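Local coordinates for protein binary enterotoxin of Clostridium perfringens component a (Clostridium perfringens, PDB 5WTZ) that binds NAD+ and, as the enzymatic component of an iota-like binary enterotoxin, ADP-ribosylates actin, at residues Glu51-Ser56 with Asp138-Val143; Gln107-Ser112 with Glu120-Asn125. All blocks are in the same frame, centred on the assembly; numbering follows the deposited sequence.

Interaction 1: Glu51-Ser56 with Asp138-Val143; sequences EINSYS and DGFKDV
With CG of N53 anti to its own carbonyl carbon (chi1 -73°) and the ring carbon CG of F140 likewise anti to its carbonyl carbon, the first torsion of N53 carries its CG to the F140 backbone. F140 N donates to N53 OD1 at 2.8 Å. The bond is bent, 143° at the hydrogen, and the donor stands 47° above the plane of the side-chain carbonyl. The same OD1 lies at the edge of the F140 ring, 3.7 Å from CD2, and I52 CG2 also meets the edge, 4.2 Å from CE2. G139, with positive phi, passes close to the helix: its CA is 3.5 Å from S56 OG. That hydroxyl is turned back along its own helix and donates to N53 O at 2.7 Å; it also accepts a hydrogen bond from a water, which in turn accepts one from G139 N, so one water links the helix hydroxyl to the backbone of the turn. Beyond the pair, F140 also packs on I79 of helix 70-83 and on L181. The contact fastens helix 36-61 to the turn between strands 134-136 and 141-144 in the N-terminal ADP-ribosyltransferase-like fold, away from the NAD+ site.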
# COMPACT_ATOMS: atom_id res chain seq x y z
N GLU A 51 -5.47 1.58 -17.29
CA GLU A 51 -6.88 1.65 -16.94
C GLU A 51 -7.29 0.53 -15.96
O GLU A 51 -8.01 0.77 -15.00
CB GLU A 51 -7.71 1.60 -18.21
CG GLU A 51 -9.15 1.16 -18.05
CD GLU A 51 -9.90 1.32 -19.34
OE1 GLU A 51 -9.90 0.38 -20.18
OE2 GLU A 51 -10.49 2.41 -19.52
N ILE A 52 -6.81 -0.68 -16.20
CA ILE A 52 -7.07 -1.80 -15.30
C ILE A 52 -6.46 -1.55 -13.92
O ILE A 52 -7.10 -1.77 -12.88
CB ILE A 52 -6.54 -3.11 -15.90
CG1 ILE A 52 -7.36 -3.44 -17.14
CG2 ILE A 52 -6.57 -4.25 -14.84
CD1 ILE A 52 -6.75 -4.46 -18.06
N ASN A 53 -5.23 -1.07 -13.91
CA ASN A 53 -4.55 -0.88 -12.63
C ASN A 53 -5.17 0.26 -11.84
O ASN A 53 -5.30 0.18 -10.63
CB ASN A 53 -3.05 -0.66 -12.84
CG ASN A 53 -2.33 -1.93 -13.23
OD1 ASN A 53 -2.73 -3.02 -12.84
ND2 ASN A 53 -1.26 -1.80 -14.01
N SER A 54 -5.58 1.32 -12.54
CA SER A 54 -6.20 2.44 -11.85
C SER A 54 -7.55 2.00 -11.30
O SER A 54 -7.91 2.37 -10.18
CB SER A 54 -6.34 3.63 -12.79
OG SER A 54 -5.08 4.25 -12.96
N TYR A 55 -8.26 1.18 -12.06
CA TYR A 55 -9.54 0.64 -11.60
C TYR A 55 -9.40 -0.23 -10.35
O TYR A 55 -10.23 -0.14 -9.44
CB TYR A 55 -10.23 -0.15 -12.72
CG TYR A 55 -11.59 -0.69 -12.30
CD1 TYR A 55 -12.70 0.14 -12.27
CD2 TYR A 55 -11.74 -2.01 -11.90
CE1 TYR A 55 -13.94 -0.34 -11.87
CE2 TYR A 55 -12.98 -2.50 -11.50
CZ TYR A 55 -14.07 -1.66 -11.49
OH TYR A 55 -15.30 -2.13 -11.09
N SER A 56 -8.36 -1.06 -10.27
CA SER A 56 -8.17 -1.90 -9.09
C SER A 56 -8.13 -1.05 -7.83
O SER A 56 -8.61 -1.45 -6.78
CB SER A 56 -6.88 -2.73 -9.20
OG SER A 56 -5.74 -1.93 -8.98
N ASP A 138 0.37 -1.14 -6.06
CA ASP A 138 -1.04 -1.29 -6.46
C ASP A 138 -1.19 -1.88 -7.86
O ASP A 138 -0.38 -1.62 -8.74
CB ASP A 138 -1.76 0.05 -6.41
CG ASP A 138 -1.87 0.57 -5.01
OD1 ASP A 138 -2.61 -0.05 -4.22
OD2 ASP A 138 -1.20 1.57 -4.70
N GLY A 139 -2.24 -2.66 -8.06
CA GLY A 139 -2.50 -3.26 -9.35
C GLY A 139 -1.52 -4.36 -9.73
O GLY A 139 -0.75 -4.84 -8.89
N PHE A 140 -1.57 -4.77 -10.99
CA PHE A 140 -0.59 -5.71 -11.53
C PHE A 140 0.65 -4.93 -11.94
O PHE A 140 0.58 -3.75 -12.29
CB PHE A 140 -1.16 -6.48 -12.72
CG PHE A 140 -2.44 -7.21 -12.42
CD1 PHE A 140 -2.42 -8.46 -11.84
CD2 PHE A 140 -3.66 -6.62 -12.70
CE1 PHE A 140 -3.61 -9.11 -11.55
CE2 PHE A 140 -4.84 -7.27 -12.41
CZ PHE A 140 -4.82 -8.52 -11.83
N LYS A 141 1.80 -5.58 -11.87
CA LYS A 141 3.05 -4.94 -12.22
C LYS A 141 3.75 -5.73 -13.31
O LYS A 141 4.15 -6.87 -13.09
CB LYS A 141 3.94 -4.81 -10.97
CG LYS A 141 5.30 -4.16 -11.23
CD LYS A 141 5.15 -2.85 -11.99
CE LYS A 141 6.44 -2.03 -11.94
NZ LYS A 141 6.29 -0.68 -12.57
N ASP A 142 3.87 -5.15 -14.49
CA ASP A 142 4.59 -5.81 -15.55
C ASP A 142 5.99 -5.24 -15.63
O ASP A 142 6.20 -4.05 -15.41
CB ASP A 142 3.86 -5.69 -16.89
CG ASP A 142 3.49 -4.27 -17.24
OD1 ASP A 142 2.46 -3.76 -16.72
OD2 ASP A 142 4.21 -3.66 -18.07
N VAL A 143 6.95 -6.12 -15.91
CA VAL A 143 8.36 -5.78 -15.88
C VAL A 143 9.12 -6.46 -17.02
O VAL A 143 8.54 -7.22 -17.78
CB VAL A 143 9.00 -6.19 -14.55
CG1 VAL A 143 8.41 -5.38 -13.42
CG2 VAL A 143 8.79 -7.67 -14.30
O HOH W 1 -4.58 -3.07 -6.66

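Interaction 2: Gln107-Ser112 with Glu120-Asn125; sequences QNLESS and EEAINN
Q107 and N125 meet through their side-chain amides, where the long loop that follows strand 92-98 folds back against the first turns of helix 120-130 in the N-terminal ADP-ribosyltransferase-like fold. From CB the Q107 chain runs out extended, its CG anti to the backbone N (chi1 -178°), and passes over A122. CG lies 4.1 Å from the methyl CB of A122, CD comes to 3.8 Å from A122 CA, and NE2 stays beside the same alanine, in van der Waals contact with its CA and CB. OE1 reaches one turn further along the helix and accepts from N125 ND2. The two side chains cross at about a right angle, with their amide planes 31° apart. Beside this polar link, A122 CB points into the loop and presses to 3.3 Å from N108 O, while L109 CD2 rests 3.8 Å from I123 CA and also touches A122 CB. L109 and I123 both reach A204 of strand 201-211, so the helix and loop close over the sheet together. The loop has its own brace, an Asx turn in which E110 N donates to N108 OD1. The amide link itself is nearly straight: N125 ND2 sits 2.9 Å from Q107 OE1, in the carbonyl plane and on a lone pair, with 175° at the hydrogen.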
# COMPACT_ATOMS: atom_id res chain seq x y z
N GLN A 107 12.79 15.05 -4.31
CA GLN A 107 14.03 15.71 -4.69
C GLN A 107 14.57 15.18 -6.00
O GLN A 107 14.50 13.98 -6.28
CB GLN A 107 15.08 15.55 -3.59
CG GLN A 107 16.40 16.26 -3.89
CD GLN A 107 17.33 16.32 -2.69
OE1 GLN A 107 17.16 15.57 -1.74
NE2 GLN A 107 18.30 17.23 -2.74
N ASN A 108 15.14 16.07 -6.81
CA ASN A 108 15.73 15.68 -8.08
C ASN A 108 17.04 14.92 -7.87
O ASN A 108 17.92 15.39 -7.16
CB ASN A 108 15.97 16.92 -8.94
CG ASN A 108 15.93 16.61 -10.42
OD1 ASN A 108 16.60 15.69 -10.90
ND2 ASN A 108 15.13 17.38 -11.16
N LEU A 109 17.16 13.75 -8.50
CA LEU A 109 18.38 12.95 -8.37
C LEU A 109 19.45 13.36 -9.36
O LEU A 109 20.64 13.07 -9.18
CB LEU A 109 18.06 11.47 -8.54
CG LEU A 109 17.45 10.81 -7.30
CD1 LEU A 109 16.84 9.46 -7.65
CD2 LEU A 109 18.53 10.68 -6.23
N GLU A 110 19.04 14.05 -10.42
CA GLU A 110 19.98 14.52 -11.43
C GLU A 110 20.77 15.69 -10.86
O GLU A 110 20.20 16.63 -10.32
CB GLU A 110 19.25 14.94 -12.71
CG GLU A 110 19.62 14.10 -13.92
CD GLU A 110 18.61 14.20 -15.05
OE1 GLU A 110 18.18 15.33 -15.36
OE2 GLU A 110 18.27 13.15 -15.63
N SER A 111 22.10 15.61 -10.95
CA SER A 111 22.92 16.76 -10.59
C SER A 111 22.54 17.93 -11.48
O SER A 111 22.17 17.75 -12.64
CB SER A 111 24.41 16.43 -10.76
OG SER A 111 25.17 17.61 -10.87
N SER A 112 22.63 19.14 -10.94
CA SER A 112 22.32 20.33 -11.73
C SER A 112 23.47 20.70 -12.66
O SER A 112 23.27 21.43 -13.63
CB SER A 112 21.98 21.51 -10.82
OG SER A 112 23.06 21.83 -9.96
N GLU A 120 25.03 13.82 -5.29
CA GLU A 120 25.45 13.09 -4.10
C GLU A 120 24.54 13.31 -2.90
O GLU A 120 24.17 12.36 -2.21
CB GLU A 120 26.89 13.46 -3.71
CG GLU A 120 27.29 12.93 -2.33
CD GLU A 120 28.80 12.83 -2.12
OE1 GLU A 120 29.51 12.40 -3.06
OE2 GLU A 120 29.27 13.17 -1.01
N GLU A 121 24.18 14.56 -2.63
CA GLU A 121 23.31 14.86 -1.49
C GLU A 121 21.92 14.29 -1.73
O GLU A 121 21.29 13.77 -0.81
CB GLU A 121 23.24 16.36 -1.23
CG GLU A 121 22.32 16.73 -0.09
CD GLU A 121 22.49 18.17 0.34
OE1 GLU A 121 23.52 18.78 -0.00
OE2 GLU A 121 21.58 18.69 1.03
N ALA A 122 21.46 14.39 -2.97
CA ALA A 122 20.15 13.87 -3.32
C ALA A 122 20.10 12.37 -3.10
O ALA A 122 19.18 11.87 -2.45
CB ALA A 122 19.81 14.21 -4.78
N ILE A 123 21.09 11.64 -3.60
CA ILE A 123 21.04 10.19 -3.43
C ILE A 123 21.24 9.78 -1.96
O ILE A 123 20.75 8.73 -1.55
CB ILE A 123 22.06 9.47 -4.35
CG1 ILE A 123 21.67 7.99 -4.48
CG2 ILE A 123 23.49 9.66 -3.86
CD1 ILE A 123 22.31 7.28 -5.63
N ASN A 124 21.92 10.60 -1.16
CA ASN A 124 22.03 10.30 0.27
C ASN A 124 20.69 10.46 0.95
O ASN A 124 20.34 9.69 1.83
CB ASN A 124 23.08 11.17 0.95
CG ASN A 124 24.47 10.59 0.84
OD1 ASN A 124 24.64 9.37 0.75
ND2 ASN A 124 25.47 11.45 0.83
N ASN A 125 19.94 11.48 0.55
CA ASN A 125 18.60 11.65 1.08
C ASN A 125 17.69 10.51 0.63
O ASN A 125 16.83 10.05 1.38
CB ASN A 125 18.01 13.01 0.66
CG ASN A 125 18.69 14.18 1.36
OD1 ASN A 125 19.24 14.03 2.45
ND2 ASN A 125 18.64 15.35 0.75

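Overall arrangement
Interactions 1 and 2 lie in the same N-terminal ADP-ribosyltransferase-like half of the chain, and both segments of interaction 2 fall between 51-56 and 138-143. Their centres are 29 Å apart and their nearest atoms about 15 Å, so they do not touch. Interaction 1 is a buried contact, its centre about 13 Å from the centre of the chain, joining a helix to a turn distant in sequence; interaction 2 is partly buried, its centre about 25 Å from the centre of the chain, and ties a helix to the loop leading into it. In the former a side-chain amide and a bridging water serve backbone N-H groups; in the latter two side-chain amides pair beside an aliphatic contact.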